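Local coordinates for TRAP dicarboxylate transporter, DctP subunit (Sulfurospirillum deleyianum, PDB 4OVS), which binds succinate and probably serves as the periplasmic solute-binding component of a TRAP transporter, at residues D105-F110 with A311-F316; S151-P156 with E221-L226. One frame throughout, in Å; residues are numbered along the deposited sequence.

Overall arrangement
Contact 1 (105-110 with 311-316) and contact 2 (151-156 with 221-226) lie about 25 Å apart between centres and about 13 Å between nearest atoms, and do not touch. Along the chain they are concentric: both segments of contact 2 fall between the two of contact 1. Contact 1 is plain packing away from the succinate site, tying a loop of the first third of the chain to the C-terminal part among helices 174-181, 299-310 and 317-330. Contact 2 pairs strands 137-152 and 225-227 of the mixed sheet near the ligand pocket, the side chain of Q223 about 8 Å from that of R169 and the side chain of S151 about 10 Å from that of N213, both succinate-binding residues.

Contact 1 (D105-F110 with A311-F316); sequences DLPFIF and AIYPQF
Y313 lays its ring over L106 and carries its hydroxyl to the backbone of P107, joining a type II beta turn, L106 to I109, to the loop between helices 299-310 and 317-330 of this solute-binding fold. With CG opposite the carbonyl carbon (chi1 -80°), the ring leaves the 311-316 backbone toward the turn. L106 lies against one face: its CB is 3.9 Å from Y313 CE1, and its CD2 branch sits 4.0 Å from Y313 CD1. The P107 carbonyl oxygen instead meets the ring at its edge, in the ring plane. I109 approaches obliquely, its CD1 4.1 Å from Y313 CE2. Beside the ring, I312 and P107 meet tip to tip, I312 CD1 lying 3.7 Å from P107 CD; chi1 of 76° sets CG1 of I312 between its own backbone N and carbonyl carbon, and the extended chi2 carries CD1 onward to the proline. I325 of helix 317-330 touches both L106 and I109, while M309 of helix 299-310 packs on P107. A phenylalanine in place of Y313 would probably leave the P107 carbonyl without this donor in a buried setting. The bond from Y313 OH to P107 O is 2.9 Å long, with the donor 42° above the carbonyl plane and therefore not on a lone pair.

Contact 2 (S151-P156 with E221-L226); sequences SSNKKP and EVQTDL
S151 and Q223 meet through their polar ends: S151 OG donates to Q223 OE1 over 2.6 Å, in the plane of the amide and on a lone pair. The glutamine reaches back to the serine because its chain bends at chi2 (-77°). Its other amide atom, NE2, donates to V222 O within its own segment at 3.0 Å, so both ends of the amide are held, which limits its rotation. N153 crosses Q223 at about a right angle, the two amide planes 80° apart, and its ND2 makes a weak bond to the same V222 O at 2.9 Å. That oxygen therefore takes donors from both side chains.

S151 and L226 share one face of the sheet; S152 and D225 point to the opposite one. The ring of P156 crosses the D225 carboxylate obliquely, with P156 CG 3.5 Å from D225 OD2. D225 OD1 accepts from T224 OG1 on its anti side, while H295 of the neighbouring strand bonds OD2. S152 OG takes the backbone N of K154 in an ST turn and also bonds Q166.

Between the backbones, S152 N donates to D225 O at 2.8 Å, and S152 O accepts from D225 N at 3.1 Å and from T224 N at 3.0 Å. Two consecutive residues thus face S152: a classic beta bulge where antiparallel strands 137-152 and 225-227 pair within the mixed sheet.

Contact 1 (D105-F110 with A311-F316)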
ATOM      1  N   ASP A 105      -7.841  -2.497  -5.341  1.00 32.13           N
ATOM      2  CA  ASP A 105      -8.223  -1.160  -4.876  1.00 28.77           C
ATOM      3  C   ASP A 105      -9.730  -0.958  -4.755  1.00 31.56           C
ATOM      4  O   ASP A 105     -10.174   0.026  -4.190  1.00 28.73           O
ATOM      5  CB  ASP A 105      -7.758  -0.098  -5.868  1.00 29.58           C
ATOM      6  CG  ASP A 105      -6.342   0.294  -5.680  1.00 33.24           C
ATOM      7  OD1 ASP A 105      -5.726  -0.128  -4.671  1.00 32.39           O
ATOM      8  OD2 ASP A 105      -5.846   1.033  -6.557  1.00 34.58           O
ATOM      9  N   LEU A 106     -10.529  -1.850  -5.326  1.00 28.76           N
ATOM     10  CA  LEU A 106     -11.976  -1.627  -5.326  1.00 28.56           C
ATOM     11  C   LEU A 106     -12.500  -1.506  -3.907  1.00 31.91           C
ATOM     12  O   LEU A 106     -12.106  -2.254  -3.028  1.00 25.59           O
ATOM     13  CB  LEU A 106     -12.690  -2.756  -6.037  1.00 31.75           C
ATOM     14  CG  LEU A 106     -12.483  -2.819  -7.544  1.00 28.70           C
ATOM     15  CD1 LEU A 106     -12.951  -4.190  -8.072  1.00 36.62           C
ATOM     16  CD2 LEU A 106     -13.221  -1.649  -8.232  1.00 31.19           C
ATOM     17  N   PRO A 107     -13.375  -0.538  -3.668  1.00 34.95           N
ATOM     18  CA  PRO A 107     -13.840  -0.340  -2.291  1.00 37.06           C
ATOM     19  C   PRO A 107     -14.665  -1.512  -1.755  1.00 37.69           C
ATOM     20  O   PRO A 107     -15.580  -1.975  -2.400  1.00 34.11           O
ATOM     21  CB  PRO A 107     -14.656   0.948  -2.370  1.00 35.02           C
ATOM     22  CG  PRO A 107     -14.895   1.205  -3.819  1.00 39.64           C
ATOM     23  CD  PRO A 107     -13.764   0.556  -4.561  1.00 39.08           C
ATOM     24  N   PHE A 108     -14.283  -2.003  -0.580  1.00 31.19           N
ATOM     25  CA  PHE A 108     -14.973  -3.099   0.084  1.00 28.58           C
ATOM     26  C   PHE A 108     -14.876  -4.455  -0.611  1.00 30.07           C
ATOM     27  O   PHE A 108     -15.657  -5.340  -0.306  1.00 37.51           O
ATOM     28  CB  PHE A 108     -16.439  -2.764   0.317  1.00 30.53           C
ATOM     29  CG  PHE A 108     -16.635  -1.625   1.269  1.00 33.70           C
ATOM     30  CD1 PHE A 108     -16.591  -1.835   2.632  1.00 31.02           C
ATOM     31  CD2 PHE A 108     -16.822  -0.343   0.801  1.00 33.02           C
ATOM     32  CE1 PHE A 108     -16.745  -0.786   3.530  1.00 33.38           C
ATOM     33  CE2 PHE A 108     -16.988   0.727   1.699  1.00 34.16           C
ATOM     34  CZ  PHE A 108     -16.948   0.499   3.064  1.00 30.05           C
ATOM     35  N   ILE A 109     -13.896  -4.641  -1.487  1.00 34.06           N
ATOM     36  CA  ILE A 109     -13.749  -5.925  -2.179  1.00 35.33           C
ATOM     37  C   ILE A 109     -13.290  -7.052  -1.217  1.00 31.67           C
ATOM     38  O   ILE A 109     -13.707  -8.203  -1.333  1.00 27.95           O
ATOM     39  CB  ILE A 109     -12.816  -5.804  -3.431  1.00 34.74           C
ATOM     40  CG1 ILE A 109     -12.824  -7.104  -4.247  1.00 35.86           C
ATOM     41  CG2 ILE A 109     -11.400  -5.507  -3.046  1.00 36.11           C
ATOM     42  CD1 ILE A 109     -13.700  -7.080  -5.457  1.00 39.28           C
ATOM     43  N   PHE A 110     -12.455  -6.716  -0.241  1.00 24.23           N
ATOM     44  CA  PHE A 110     -11.951  -7.720   0.708  1.00 28.68           C
ATOM     45  C   PHE A 110     -12.737  -7.636   2.031  1.00 32.18           C
ATOM     46  O   PHE A 110     -12.800  -6.553   2.633  1.00 27.58           O
ATOM     47  CB  PHE A 110     -10.450  -7.527   0.999  1.00 25.66           C
ATOM     48  CG  PHE A 110      -9.535  -7.770  -0.194  1.00 26.98           C
ATOM     49  CD1 PHE A 110      -9.364  -9.051  -0.723  1.00 31.03           C
ATOM     50  CD2 PHE A 110      -8.853  -6.739  -0.782  1.00 27.26           C
ATOM     51  CE1 PHE A 110      -8.524  -9.274  -1.827  1.00 27.98           C
ATOM     52  CE2 PHE A 110      -8.027  -6.949  -1.885  1.00 32.38           C
ATOM     53  CZ  PHE A 110      -7.868  -8.230  -2.415  1.00 29.02           C
ATOM     54  N   ALA A 311     -20.958   1.203  -6.216  1.00 44.52           N
ATOM     55  CA  ALA A 311     -21.655   1.564  -7.445  1.00 45.43           C
ATOM     56  C   ALA A 311     -20.684   1.781  -8.596  1.00 45.06           C
ATOM     57  O   ALA A 311     -21.081   1.800  -9.747  1.00 45.69           O
ATOM     58  CB  ALA A 311     -22.525   2.825  -7.228  1.00 46.31           C
ATOM     59  N   ILE A 312     -19.402   1.935  -8.279  1.00 44.08           N
ATOM     60  CA  ILE A 312     -18.402   2.205  -9.297  1.00 43.72           C
ATOM     61  C   ILE A 312     -17.914   0.936 -10.043  1.00 43.37           C
ATOM     62  O   ILE A 312     -17.235   1.046 -11.072  1.00 43.26           O
ATOM     63  CB  ILE A 312     -17.188   2.919  -8.686  1.00 42.90           C
ATOM     64  CG1 ILE A 312     -16.310   1.936  -7.907  1.00 41.91           C
ATOM     65  CG2 ILE A 312     -17.627   4.089  -7.753  1.00 43.24           C
ATOM     66  CD1 ILE A 312     -15.016   2.553  -7.410  1.00 41.13           C
ATOM     67  N   TYR A 313     -18.223  -0.252  -9.522  1.00 43.23           N
ATOM     68  CA  TYR A 313     -17.606  -1.485 -10.049  1.00 42.80           C
ATOM     69  C   TYR A 313     -17.822  -1.641 -11.569  1.00 43.44           C
ATOM     70  O   TYR A 313     -16.895  -2.003 -12.304  1.00 43.04           O
ATOM     71  CB  TYR A 313     -18.134  -2.739  -9.331  1.00 42.80           C
ATOM     72  CG  TYR A 313     -17.545  -3.080  -7.961  1.00 41.94           C
ATOM     73  CD1 TYR A 313     -17.065  -2.104  -7.102  1.00 41.49           C
ATOM     74  CD2 TYR A 313     -17.512  -4.398  -7.525  1.00 42.69           C
ATOM     75  CE1 TYR A 313     -16.547  -2.441  -5.833  1.00 40.77           C
ATOM     76  CE2 TYR A 313     -17.007  -4.736  -6.281  1.00 42.40           C
ATOM     77  CZ  TYR A 313     -16.533  -3.757  -5.433  1.00 40.50           C
ATOM     78  OH  TYR A 313     -16.023  -4.143  -4.200  1.00 39.83           O
ATOM     79  N   PRO A 314     -19.051  -1.401 -12.048  1.00 44.49           N
ATOM     80  CA  PRO A 314     -19.276  -1.682 -13.472  1.00 45.15           C
ATOM     81  C   PRO A 314     -18.438  -0.841 -14.429  1.00 45.01           C
ATOM     82  O   PRO A 314     -18.107  -1.292 -15.516  1.00 45.17           O
ATOM     83  CB  PRO A 314     -20.762  -1.394 -13.645  1.00 46.34           C
ATOM     84  CG  PRO A 314     -21.344  -1.770 -12.328  1.00 46.26           C
ATOM     85  CD  PRO A 314     -20.319  -1.338 -11.301  1.00 45.16           C
ATOM     86  N   GLN A 315     -18.096   0.369 -14.036  1.00 45.83           N
ATOM     87  CA  GLN A 315     -17.195   1.204 -14.823  1.00 48.57           C
ATOM     88  C   GLN A 315     -15.900   0.452 -15.161  1.00 49.83           C
ATOM     89  O   GLN A 315     -15.202   0.816 -16.106  1.00 49.10           O
ATOM     90  CB  GLN A 315     -16.815   2.465 -14.028  1.00 50.62           C
ATOM     91  CG  GLN A 315     -17.988   3.232 -13.420  1.00 53.10           C
ATOM     92  CD  GLN A 315     -17.530   4.508 -12.754  1.00 50.14           C
ATOM     93  OE1 GLN A 315     -16.446   5.022 -13.054  1.00 52.83           O
ATOM     94  NE2 GLN A 315     -18.329   5.013 -11.833  1.00 45.88           N
ATOM     95  N   PHE A 316     -15.583  -0.587 -14.383  1.00 43.27           N
ATOM     96  CA  PHE A 316     -14.287  -1.246 -14.470  1.00 44.34           C
ATOM     97  C   PHE A 316     -14.321  -2.714 -14.949  1.00 46.86           C
ATOM     98  O   PHE A 316     -13.283  -3.388 -14.959  1.00 44.44           O
ATOM     99  CB  PHE A 316     -13.585  -1.147 -13.107  1.00 41.36           C
ATOM    100  CG  PHE A 316     -13.306   0.251 -12.693  1.00 41.25           C
ATOM    101  CD1 PHE A 316     -12.178   0.895 -13.142  1.00 44.09           C
ATOM    102  CD2 PHE A 316     -14.200   0.946 -11.899  1.00 42.56           C
ATOM    103  CE1 PHE A 316     -11.924   2.217 -12.779  1.00 44.46           C
ATOM    104  CE2 PHE A 316     -13.954   2.265 -11.527  1.00 44.33           C
ATOM    105  CZ  PHE A 316     -12.815   2.898 -11.963  1.00 44.90           C
TER

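Contact 2 (S151-P156 with E221-L226)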
ATOM      1  N   SER A 151      -9.584  10.477   6.588  1.00 29.02           N
ATOM      2  CA  SER A 151      -9.358  11.572   7.522  1.00 27.51           C
ATOM      3  C   SER A 151      -9.545  12.876   6.806  1.00 29.48           C
ATOM      4  O   SER A 151      -9.513  12.929   5.579  1.00 28.29           O
ATOM      5  CB  SER A 151      -7.928  11.524   8.066  1.00 26.92           C
ATOM      6  OG  SER A 151      -6.999  11.652   7.012  1.00 22.12           O
ATOM      7  N   SER A 152      -9.689  13.954   7.572  1.00 27.14           N
ATOM      8  CA  SER A 152      -9.902  15.261   6.989  1.00 28.50           C
ATOM      9  C   SER A 152      -9.456  16.348   7.937  1.00 34.89           C
ATOM     10  O   SER A 152      -9.315  16.116   9.150  1.00 34.88           O
ATOM     11  CB  SER A 152     -11.392  15.454   6.698  1.00 32.53           C
ATOM     12  OG  SER A 152     -11.678  16.753   6.212  1.00 38.76           O
ATOM     13  N   ASN A 153      -9.240  17.534   7.366  1.00 34.06           N
ATOM     14  CA  ASN A 153      -9.049  18.780   8.118  1.00 36.55           C
ATOM     15  C   ASN A 153     -10.276  19.665   8.091  1.00 37.57           C
ATOM     16  O   ASN A 153     -10.296  20.703   8.723  1.00 42.39           O
ATOM     17  CB  ASN A 153      -7.944  19.622   7.496  1.00 39.25           C
ATOM     18  CG  ASN A 153      -6.624  19.408   8.148  1.00 42.57           C
ATOM     19  OD1 ASN A 153      -6.545  19.100   9.336  1.00 41.76           O
ATOM     20  ND2 ASN A 153      -5.562  19.579   7.380  1.00 42.88           N
ATOM     21  N   LYS A 154     -11.283  19.286   7.326  1.00 47.43           N
ATOM     22  CA  LYS A 154     -12.429  20.172   7.136  1.00 53.03           C
ATOM     23  C   LYS A 154     -13.539  19.881   8.149  1.00 51.40           C
ATOM     24  O   LYS A 154     -13.951  20.772   8.879  1.00 52.51           O
ATOM     25  CB  LYS A 154     -12.945  20.075   5.704  1.00 52.10           C
ATOM     26  CG  LYS A 154     -12.924  21.395   4.940  1.00 56.81           C
ATOM     27  CD  LYS A 154     -13.668  21.260   3.598  1.00 59.16           C
ATOM     28  CE  LYS A 154     -13.541  22.498   2.696  1.00 66.85           C
ATOM     29  NZ  LYS A 154     -12.119  22.937   2.499  1.00 71.12           N
ATOM     30  N   LYS A 155     -13.998  18.634   8.216  1.00 48.30           N
ATOM     31  CA  LYS A 155     -15.056  18.244   9.145  1.00 47.33           C
ATOM     32  C   LYS A 155     -15.138  16.733   9.321  1.00 48.34           C
ATOM     33  O   LYS A 155     -14.456  15.993   8.610  1.00 50.21           O
ATOM     34  CB  LYS A 155     -16.397  18.758   8.638  1.00 50.98           C
ATOM     35  CG  LYS A 155     -16.599  18.517   7.165  1.00 51.75           C
ATOM     36  CD  LYS A 155     -17.983  18.943   6.729  1.00 53.43           C
ATOM     37  CE  LYS A 155     -18.112  18.911   5.226  1.00 56.54           C
ATOM     38  NZ  LYS A 155     -19.543  18.789   4.837  1.00 62.47           N
ATOM     39  N   PRO A 156     -15.963  16.253  10.278  1.00 38.94           N
ATOM     40  CA  PRO A 156     -16.016  14.788  10.413  1.00 39.39           C
ATOM     41  C   PRO A 156     -16.645  14.094   9.209  1.00 37.49           C
ATOM     42  O   PRO A 156     -17.709  14.536   8.761  1.00 36.83           O
ATOM     43  CB  PRO A 156     -16.905  14.594  11.635  1.00 41.08           C
ATOM     44  CG  PRO A 156     -16.748  15.870  12.433  1.00 38.30           C
ATOM     45  CD  PRO A 156     -16.597  16.941  11.420  1.00 38.94           C
ATOM     46  N   GLU A 221      -0.936  14.525  12.845  1.00 25.34           N
ATOM     47  CA  GLU A 221      -0.636  15.841  13.367  1.00 22.99           C
ATOM     48  C   GLU A 221      -1.172  16.927  12.467  1.00 27.45           C
ATOM     49  O   GLU A 221      -1.253  18.097  12.865  1.00 27.54           O
ATOM     50  CB  GLU A 221       0.878  15.989  13.602  1.00 24.82           C
ATOM     51  CG  GLU A 221       1.334  14.953  14.576  1.00 25.54           C
ATOM     52  CD  GLU A 221       2.769  15.110  15.006  1.00 30.08           C
ATOM     53  OE1 GLU A 221       3.185  14.424  15.975  1.00 31.45           O
ATOM     54  OE2 GLU A 221       3.470  15.888  14.363  1.00 27.28           O
ATOM     55  N   VAL A 222      -1.547  16.555  11.250  1.00 24.86           N
ATOM     56  CA  VAL A 222      -2.073  17.528  10.297  1.00 29.38           C
ATOM     57  C   VAL A 222      -3.495  17.196   9.809  1.00 28.24           C
ATOM     58  O   VAL A 222      -3.919  17.685   8.774  1.00 31.46           O
ATOM     59  CB  VAL A 222      -1.104  17.739   9.097  1.00 31.50           C
ATOM     60  CG1 VAL A 222       0.128  18.507   9.555  1.00 32.68           C
ATOM     61  CG2 VAL A 222      -0.712  16.408   8.489  1.00 26.42           C
ATOM     62  N   GLN A 223      -4.238  16.424  10.591  1.00 26.98           N
ATOM     63  CA  GLN A 223      -5.667  16.125  10.334  1.00 27.19           C
ATOM     64  C   GLN A 223      -6.457  16.235  11.637  1.00 28.86           C
ATOM     65  O   GLN A 223      -5.964  15.805  12.680  1.00 27.78           O
ATOM     66  CB  GLN A 223      -5.813  14.689   9.811  1.00 27.22           C
ATOM     67  CG  GLN A 223      -5.187  14.420   8.491  1.00 26.27           C
ATOM     68  CD  GLN A 223      -6.019  14.976   7.335  1.00 27.17           C
ATOM     69  OE1 GLN A 223      -6.598  14.233   6.565  1.00 31.48           O
ATOM     70  NE2 GLN A 223      -6.020  16.268   7.181  1.00 28.21           N
ATOM     71  N   THR A 224      -7.670  16.794  11.583  1.00 25.36           N
ATOM     72  CA  THR A 224      -8.471  17.070  12.770  1.00 28.12           C
ATOM     73  C   THR A 224      -9.492  15.942  13.031  1.00 29.80           C
ATOM     74  O   THR A 224     -10.001  15.808  14.161  1.00 28.05           O
ATOM     75  CB  THR A 224      -9.205  18.410  12.645  1.00 32.02           C
ATOM     76  OG1 THR A 224     -10.088  18.386  11.519  1.00 34.63           O
ATOM     77  CG2 THR A 224      -8.219  19.521  12.424  1.00 39.38           C
ATOM     78  N   ASP A 225      -9.749  15.118  12.008  1.00 29.27           N
ATOM     79  CA  ASP A 225     -10.730  14.039  12.096  1.00 27.57           C
ATOM     80  C   ASP A 225     -10.319  12.786  11.343  1.00 29.99           C
ATOM     81  O   ASP A 225      -9.966  12.858  10.164  1.00 31.10           O
ATOM     82  CB  ASP A 225     -12.093  14.513  11.573  1.00 27.24           C
ATOM     83  CG  ASP A 225     -12.701  15.620  12.448  1.00 33.46           C
ATOM     84  OD1 ASP A 225     -12.432  16.793  12.171  1.00 34.58           O
ATOM     85  OD2 ASP A 225     -13.439  15.312  13.418  1.00 33.27           O
ATOM     86  N   LEU A 226     -10.397  11.644  12.037  1.00 29.70           N
ATOM     87  CA  LEU A 226     -10.144  10.318  11.477  1.00 24.82           C
ATOM     88  C   LEU A 226     -11.360   9.416  11.627  1.00 29.48           C
ATOM     89  O   LEU A 226     -11.909   9.268  12.725  1.00 28.23           O
ATOM     90  CB  LEU A 226      -8.949   9.646  12.178  1.00 22.10           C
ATOM     91  CG  LEU A 226      -8.667   8.192  11.783  1.00 25.05           C
ATOM     92  CD1 LEU A 226      -8.149   8.073  10.394  1.00 27.68           C
ATOM     93  CD2 LEU A 226      -7.655   7.555  12.745  1.00 21.24           C
TER